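Local coordinates for protein MdcE (Pseudomonas aeruginosa, PDB 5VIP) that probably acts as the gamma subunit of a biotin-independent malonate decarboxylase, with a likely transferase role, at residues R120-A124 against L125-Q129; G154-S158 against G159-A163. All coordinates share one frame; numbering follows the deposited sequence.

Interaction 1 of 2, residues R120-A124 against L125-Q129; sequences RREEA and LGIHQ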
ATOM      1  N   ARG A 120      -9.923  17.430   1.183  1.00 29.62           N
ATOM      2  CA  ARG A 120      -8.824  18.288   1.600  1.00 34.32           C
ATOM      3  C   ARG A 120      -8.503  18.080   3.076  1.00 28.89           C
ATOM      4  O   ARG A 120      -7.350  18.167   3.478  1.00 27.96           O
ATOM      5  CB  ARG A 120      -9.151  19.758   1.309  1.00 34.18           C
ATOM      6  CG  ARG A 120      -9.144  20.066  -0.183  1.00 35.25           C
ATOM      7  CD  ARG A 120      -9.819  21.395  -0.536  1.00 38.19           C
ATOM      8  NE  ARG A 120      -9.892  21.562  -1.987  1.00 38.88           N
ATOM      9  CZ  ARG A 120     -10.830  21.017  -2.763  1.00 42.99           C
ATOM     10  NH1 ARG A 120     -11.789  20.269  -2.234  1.00 41.60           N
ATOM     11  NH2 ARG A 120     -10.807  21.215  -4.075  1.00 41.77           N
ATOM     12  N   ARG A 121      -9.509  17.779   3.887  1.00 26.64           N
ATOM     13  CA  ARG A 121      -9.228  17.476   5.284  1.00 29.15           C
ATOM     14  C   ARG A 121      -8.482  16.146   5.403  1.00 27.98           C
ATOM     15  O   ARG A 121      -7.560  16.012   6.217  1.00 26.41           O
ATOM     16  CB  ARG A 121     -10.514  17.452   6.103  1.00 32.56           C
ATOM     17  CG  ARG A 121     -10.709  18.738   6.882  1.00 43.96           C
ATOM     18  CD  ARG A 121     -12.165  19.013   7.159  1.00 52.84           C
ATOM     19  NE  ARG A 121     -12.814  17.900   7.838  1.00 49.44           N
ATOM     20  CZ  ARG A 121     -14.130  17.759   7.927  1.00 55.44           C
ATOM     21  NH1 ARG A 121     -14.931  18.660   7.367  1.00 49.48           N
ATOM     22  NH2 ARG A 121     -14.644  16.719   8.573  1.00 53.04           N
ATOM     23  N   GLU A 122      -8.875  15.175   4.582  1.00 25.43           N
ATOM     24  CA  GLU A 122      -8.192  13.886   4.550  1.00 23.25           C
ATOM     25  C   GLU A 122      -6.713  14.068   4.199  1.00 20.52           C
ATOM     26  O   GLU A 122      -5.848  13.536   4.888  1.00 21.45           O
ATOM     27  CB  GLU A 122      -8.871  12.938   3.557  1.00 21.42           C
ATOM     28  CG  GLU A 122     -10.141  12.258   4.081  1.00 23.70           C
ATOM     29  CD  GLU A 122     -11.326  13.219   4.237  1.00 27.28           C
ATOM     30  OE1 GLU A 122     -11.315  14.298   3.610  1.00 26.54           O
ATOM     31  OE2 GLU A 122     -12.266  12.880   4.989  1.00 27.76           O
ATOM     32  N   GLU A 123      -6.413  14.839   3.154  1.00 22.27           N
ATOM     33  CA  GLU A 123      -5.012  15.077   2.796  1.00 21.39           C
ATOM     34  C   GLU A 123      -4.257  15.838   3.885  1.00 24.93           C
ATOM     35  O   GLU A 123      -3.136  15.474   4.230  1.00 25.29           O
ATOM     36  CB  GLU A 123      -4.893  15.846   1.472  1.00 21.98           C
ATOM     37  CG  GLU A 123      -5.289  15.047   0.257  1.00 25.61           C
ATOM     38  CD  GLU A 123      -4.514  13.737   0.112  1.00 24.86           C
ATOM     39  OE1 GLU A 123      -3.330  13.662   0.531  1.00 23.62           O
ATOM     40  OE2 GLU A 123      -5.095  12.781  -0.434  1.00 22.89           O
ATOM     41  N   ALA A 124      -4.867  16.898   4.421  1.00 23.66           N
ATOM     42  CA  ALA A 124      -4.208  17.708   5.440  1.00 26.08           C
ATOM     43  C   ALA A 124      -3.858  16.884   6.671  1.00 25.39           C
ATOM     44  O   ALA A 124      -2.813  17.098   7.295  1.00 25.31           O
ATOM     45  CB  ALA A 124      -5.091  18.891   5.834  1.00 24.07           C
ATOM     46  N   LEU A 125      -4.740  15.946   7.020  1.00 20.50           N
ATOM     47  CA  LEU A 125      -4.557  15.139   8.220  1.00 20.08           C
ATOM     48  C   LEU A 125      -3.807  13.835   7.939  1.00 21.03           C
ATOM     49  O   LEU A 125      -3.685  12.991   8.819  1.00 22.81           O
ATOM     50  CB  LEU A 125      -5.906  14.830   8.863  1.00 21.71           C
ATOM     51  CG  LEU A 125      -6.701  16.022   9.405  1.00 25.60           C
ATOM     52  CD1 LEU A 125      -8.089  15.569   9.828  1.00 25.71           C
ATOM     53  CD2 LEU A 125      -5.984  16.646  10.567  1.00 25.82           C
ATOM     54  N   GLY A 126      -3.304  13.680   6.718  1.00 20.26           N
ATOM     55  CA  GLY A 126      -2.450  12.550   6.388  1.00 19.25           C
ATOM     56  C   GLY A 126      -3.170  11.225   6.190  1.00 19.73           C
ATOM     57  O   GLY A 126      -2.815  10.218   6.805  1.00 18.25           O
ATOM     58  N   ILE A 127      -4.168  11.211   5.316  1.00 15.20           N
ATOM     59  CA  ILE A 127      -4.838   9.954   4.985  1.00 17.13           C
ATOM     60  C   ILE A 127      -3.859   8.903   4.420  1.00 16.81           C
ATOM     61  O   ILE A 127      -4.031   7.715   4.665  1.00 16.92           O
ATOM     62  CB  ILE A 127      -6.008  10.195   3.997  1.00 16.68           C
ATOM     63  CG1 ILE A 127      -6.772   8.899   3.725  1.00 19.31           C
ATOM     64  CG2 ILE A 127      -5.520  10.868   2.701  1.00 17.39           C
ATOM     65  CD1 ILE A 127      -8.166   9.130   3.109  1.00 21.10           C
ATOM     66  N   HIS A 128      -2.820   9.323   3.700  1.00 13.80           N
ATOM     67  CA  HIS A 128      -1.818   8.354   3.239  1.00 15.04           C
ATOM     68  C   HIS A 128      -1.158   7.624   4.430  1.00 16.01           C
ATOM     69  O   HIS A 128      -0.794   6.445   4.323  1.00 13.19           O
ATOM     70  CB  HIS A 128      -0.746   9.036   2.380  1.00 15.64           C
ATOM     71  CG  HIS A 128       0.237   9.843   3.176  1.00 15.67           C
ATOM     72  ND1 HIS A 128      -0.044  11.107   3.647  1.00 17.72           N
ATOM     73  CD2 HIS A 128       1.486   9.545   3.612  1.00 16.93           C
ATOM     74  CE1 HIS A 128       0.995  11.560   4.333  1.00 18.96           C
ATOM     75  NE2 HIS A 128       1.936  10.630   4.329  1.00 17.07           N
ATOM     76  N   GLN A 129      -1.016   8.321   5.559  1.00 14.30           N
ATOM     77  CA  GLN A 129      -0.357   7.750   6.733  1.00 13.70           C
ATOM     78  C   GLN A 129      -1.302   6.796   7.457  1.00 13.73           C
ATOM     79  O   GLN A 129      -0.889   5.760   7.986  1.00 14.49           O
ATOM     80  CB  GLN A 129       0.112   8.866   7.686  1.00 16.19           C
ATOM     81  CG  GLN A 129       0.904   8.373   8.892  1.00 16.90           C
ATOM     82  CD  GLN A 129       2.215   7.704   8.484  1.00 19.35           C
ATOM     83  OE1 GLN A 129       3.201   8.371   8.171  1.00 17.23           O
ATOM     84  NE2 GLN A 129       2.216   6.377   8.468  1.00 16.27           N
TER
HETATM   85  O   HOH W   1      -2.479  12.225   2.783  1.00 17.30           O

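Interaction 2 of 2, residues G154-S158 against G159-A163; sequences GKAMS and GAFLA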
ATOM      1  N   GLY A 154     -17.081  -7.573  -3.452  1.00 23.10           N
ATOM      2  CA  GLY A 154     -17.540  -6.437  -4.227  1.00 19.56           C
ATOM      3  C   GLY A 154     -16.394  -5.625  -4.810  1.00 20.68           C
ATOM      4  O   GLY A 154     -15.490  -6.167  -5.423  1.00 21.04           O
ATOM      5  N   LYS A 155     -16.427  -4.315  -4.620  1.00 22.54           N
ATOM      6  CA  LYS A 155     -15.367  -3.473  -5.152  1.00 19.19           C
ATOM      7  C   LYS A 155     -14.092  -3.616  -4.318  1.00 17.81           C
ATOM      8  O   LYS A 155     -14.135  -3.720  -3.093  1.00 19.93           O
ATOM      9  CB  LYS A 155     -15.813  -2.014  -5.204  1.00 24.09           C
ATOM     10  CG  LYS A 155     -17.114  -1.814  -5.970  1.00 30.34           C
ATOM     11  CD  LYS A 155     -17.314  -0.368  -6.386  1.00 31.98           C
ATOM     12  CE  LYS A 155     -18.683  -0.174  -7.045  1.00 33.92           C
ATOM     13  NZ  LYS A 155     -19.768  -0.446  -6.058  1.00 39.92           N
ATOM     14  N   ALA A 156     -12.958  -3.662  -4.997  1.00 19.63           N
ATOM     15  CA  ALA A 156     -11.673  -3.695  -4.310  1.00 22.22           C
ATOM     16  C   ALA A 156     -10.780  -2.684  -4.998  1.00 20.86           C
ATOM     17  O   ALA A 156      -9.990  -3.042  -5.875  1.00 19.99           O
ATOM     18  CB  ALA A 156     -11.065  -5.095  -4.348  1.00 20.21           C
HETATM   19  N   MSE A 157     -10.911  -1.418  -4.601  1.00 15.96           N
HETATM   20  CA  MSE A 157     -10.366  -0.328  -5.395  1.00 22.38           C
HETATM   21  C   MSE A 157      -9.183   0.405  -4.766  1.00 19.72           C
HETATM   22  O   MSE A 157      -9.245   0.807  -3.611  1.00 16.38           O
HETATM   23  CB  MSE A 157     -11.471   0.693  -5.673  1.00 23.25           C
HETATM   24  CG  MSE A 157     -12.664   0.104  -6.389  1.00 23.47           C
HETATM   25 SE   MSE A 157     -12.168  -0.412  -8.216  1.00 39.84          SE
HETATM   26  CE  MSE A 157     -12.038   1.369  -8.954  1.00 23.66           C
ATOM     27  N   SER A 158      -8.130   0.598  -5.555  1.00 18.73           N
ATOM     28  CA  SER A 158      -7.114   1.614  -5.266  1.00 21.88           C
ATOM     29  C   SER A 158      -6.508   1.503  -3.860  1.00 17.49           C
ATOM     30  O   SER A 158      -6.187   0.407  -3.399  1.00 16.11           O
ATOM     31  CB  SER A 158      -7.739   3.003  -5.464  1.00 24.76           C
ATOM     32  OG  SER A 158      -6.751   4.022  -5.509  1.00 34.65           O
ATOM     33  N   GLY A 159      -6.375   2.641  -3.176  1.00 18.94           N
ATOM     34  CA  GLY A 159      -5.760   2.671  -1.857  1.00 20.09           C
ATOM     35  C   GLY A 159      -6.576   1.979  -0.781  1.00 16.11           C
ATOM     36  O   GLY A 159      -6.036   1.508   0.226  1.00 15.32           O
ATOM     37  N   ALA A 160      -7.890   1.928  -0.976  1.00 16.61           N
ATOM     38  CA  ALA A 160      -8.752   1.218  -0.043  1.00 16.65           C
ATOM     39  C   ALA A 160      -8.410  -0.263  -0.030  1.00 14.10           C
ATOM     40  O   ALA A 160      -8.327  -0.874   1.044  1.00 17.37           O
ATOM     41  CB  ALA A 160     -10.242   1.435  -0.399  1.00 17.23           C
ATOM     42  N   PHE A 161      -8.206  -0.849  -1.211  1.00 12.55           N
ATOM     43  CA  PHE A 161      -7.824  -2.265  -1.305  1.00 13.67           C
ATOM     44  C   PHE A 161      -6.396  -2.504  -0.783  1.00 16.14           C
ATOM     45  O   PHE A 161      -6.125  -3.522  -0.141  1.00 13.40           O
ATOM     46  CB  PHE A 161      -7.955  -2.766  -2.759  1.00 16.15           C
ATOM     47  CG  PHE A 161      -7.732  -4.258  -2.931  1.00 15.49           C
ATOM     48  CD1 PHE A 161      -7.961  -5.148  -1.887  1.00 17.66           C
ATOM     49  CD2 PHE A 161      -7.289  -4.761  -4.146  1.00 15.89           C
ATOM     50  CE1 PHE A 161      -7.751  -6.512  -2.050  1.00 16.35           C
ATOM     51  CE2 PHE A 161      -7.085  -6.128  -4.323  1.00 19.62           C
ATOM     52  CZ  PHE A 161      -7.310  -7.003  -3.267  1.00 16.57           C
ATOM     53  N   LEU A 162      -5.477  -1.579  -1.055  1.00 15.05           N
ATOM     54  CA  LEU A 162      -4.117  -1.721  -0.509  1.00 14.99           C
ATOM     55  C   LEU A 162      -4.170  -1.812   1.021  1.00 13.97           C
ATOM     56  O   LEU A 162      -3.469  -2.627   1.640  1.00 13.78           O
ATOM     57  CB  LEU A 162      -3.225  -0.550  -0.945  1.00 14.47           C
ATOM     58  CG  LEU A 162      -2.823  -0.545  -2.422  1.00 14.64           C
ATOM     59  CD1 LEU A 162      -2.090   0.735  -2.807  1.00 15.97           C
ATOM     60  CD2 LEU A 162      -1.964  -1.763  -2.742  1.00 12.55           C
ATOM     61  N   ALA A 163      -5.038  -1.001   1.623  1.00 11.57           N
ATOM     62  CA  ALA A 163      -5.148  -0.924   3.080  1.00 13.80           C
ATOM     63  C   ALA A 163      -5.937  -2.090   3.664  1.00 16.25           C
ATOM     64  O   ALA A 163      -5.691  -2.513   4.788  1.00 14.45           O
ATOM     65  CB  ALA A 163      -5.802   0.394   3.496  1.00 14.40           C
TER

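Interaction 1 of 2, residues R120-A124 against L125-Q129
Ile127 reaches back across the end of helix 120-124 with both branches. Its CD1 rests on the aliphatic part of Glu122, 3.8 Å from CG, while CG2 approaches Glu123 OE2 at 3.7 Å. CG1 runs anti to the backbone N (chi1 -176°), which carries CD1 toward Glu122 and leaves CG2 for Glu123. The backbone closes a Schellman motif: Ile127 N donates to Glu122 O (2.9 Å), and Gly126 N to Glu123 O (3.1 Å), the latter from well above the carbonyl plane. Gly126 makes the turn with a positive phi of 76°, and the Ile127-Glu122 packing joins the two positions that classically meet in this cap. One residue earlier, Leu125 N keeps a helical bond to Arg121 O (2.9 Å), with the leucine CG 3.3 Å from that same oxygen. Gly126 is also the N-cap of helix 127-143, so the next helix begins at once. A water spans the junction, donating to Glu123 OE1 (2.8 Å) and accepting from His128 N; it also lies in the imidazole plane, bonded to ND1. Glu123 OE2 is hydrogen-bonded to the backbone of another protein's chain. Leu81 of helix 81-97 packs against Leu125 and Ile127.

Interaction 2 of 2, residues G154-S158 against G159-A163
The Phe161 ring carries the Ala156 methyl on one face. Ala156 CB stands 3.8 Å from the centroid of the Phe161 ring and 15° off the normal, a CH-pi contact displaced toward the CG side, with Phe161 CG 3.7 Å from Ala156 CB. Ala156 O lies 3.6 Å from Phe161 CD2. A chi1 near 180° (-173°) points the ring back over strand 155-157. Tyr166 stacks with the same ring, and Val111 and Val181, from two neighbouring strands, touch the phenylalanine. The strand turns sharply into the helix, their short axes at 96°, and Ser158 makes the corner with a positive phi; the fold expected of this carboxyltransferase-type subunit is crotonase-like. Two carbonyls at the corner start the helix. Met157 O, of a selenomethionine, accepts Phe161 N at 3.1 Å from well above its carbonyl plane, and Ala160 CB rests against Met157 O at 3.4 Å. Ser158 O takes Leu162 N at 3.2 Å, in the carbonyl plane, with Leu162 CG against that oxygen at 3.6 Å. The Ser158 hydroxyl is hydrogen-bonded to Gln116 OE1 and Ala183 O, and the same Gln116 oxygen receives Gly159 N.

In the fold
Interactions 1 and 2 come in series along the chain, and each marks the start of a helix: residues 120-129 pass from one helix to another, residues 154-163 from strand to helix. Their centres lie about 17 Å apart and their nearest atoms about 8 Å, so they do not touch. Helix 127-143, which starts at interaction 1, links them indirectly, because its Leu131 and Ala134 pack on Ala163. The centre of interaction 2 lies about 6 Å from the centre of the chain, that of interaction 1 about 21 Å. Residues 120-129 make several polar bonds to another protein's chain; at interaction 2 Leu162 packs on an apolar side chain of another protein.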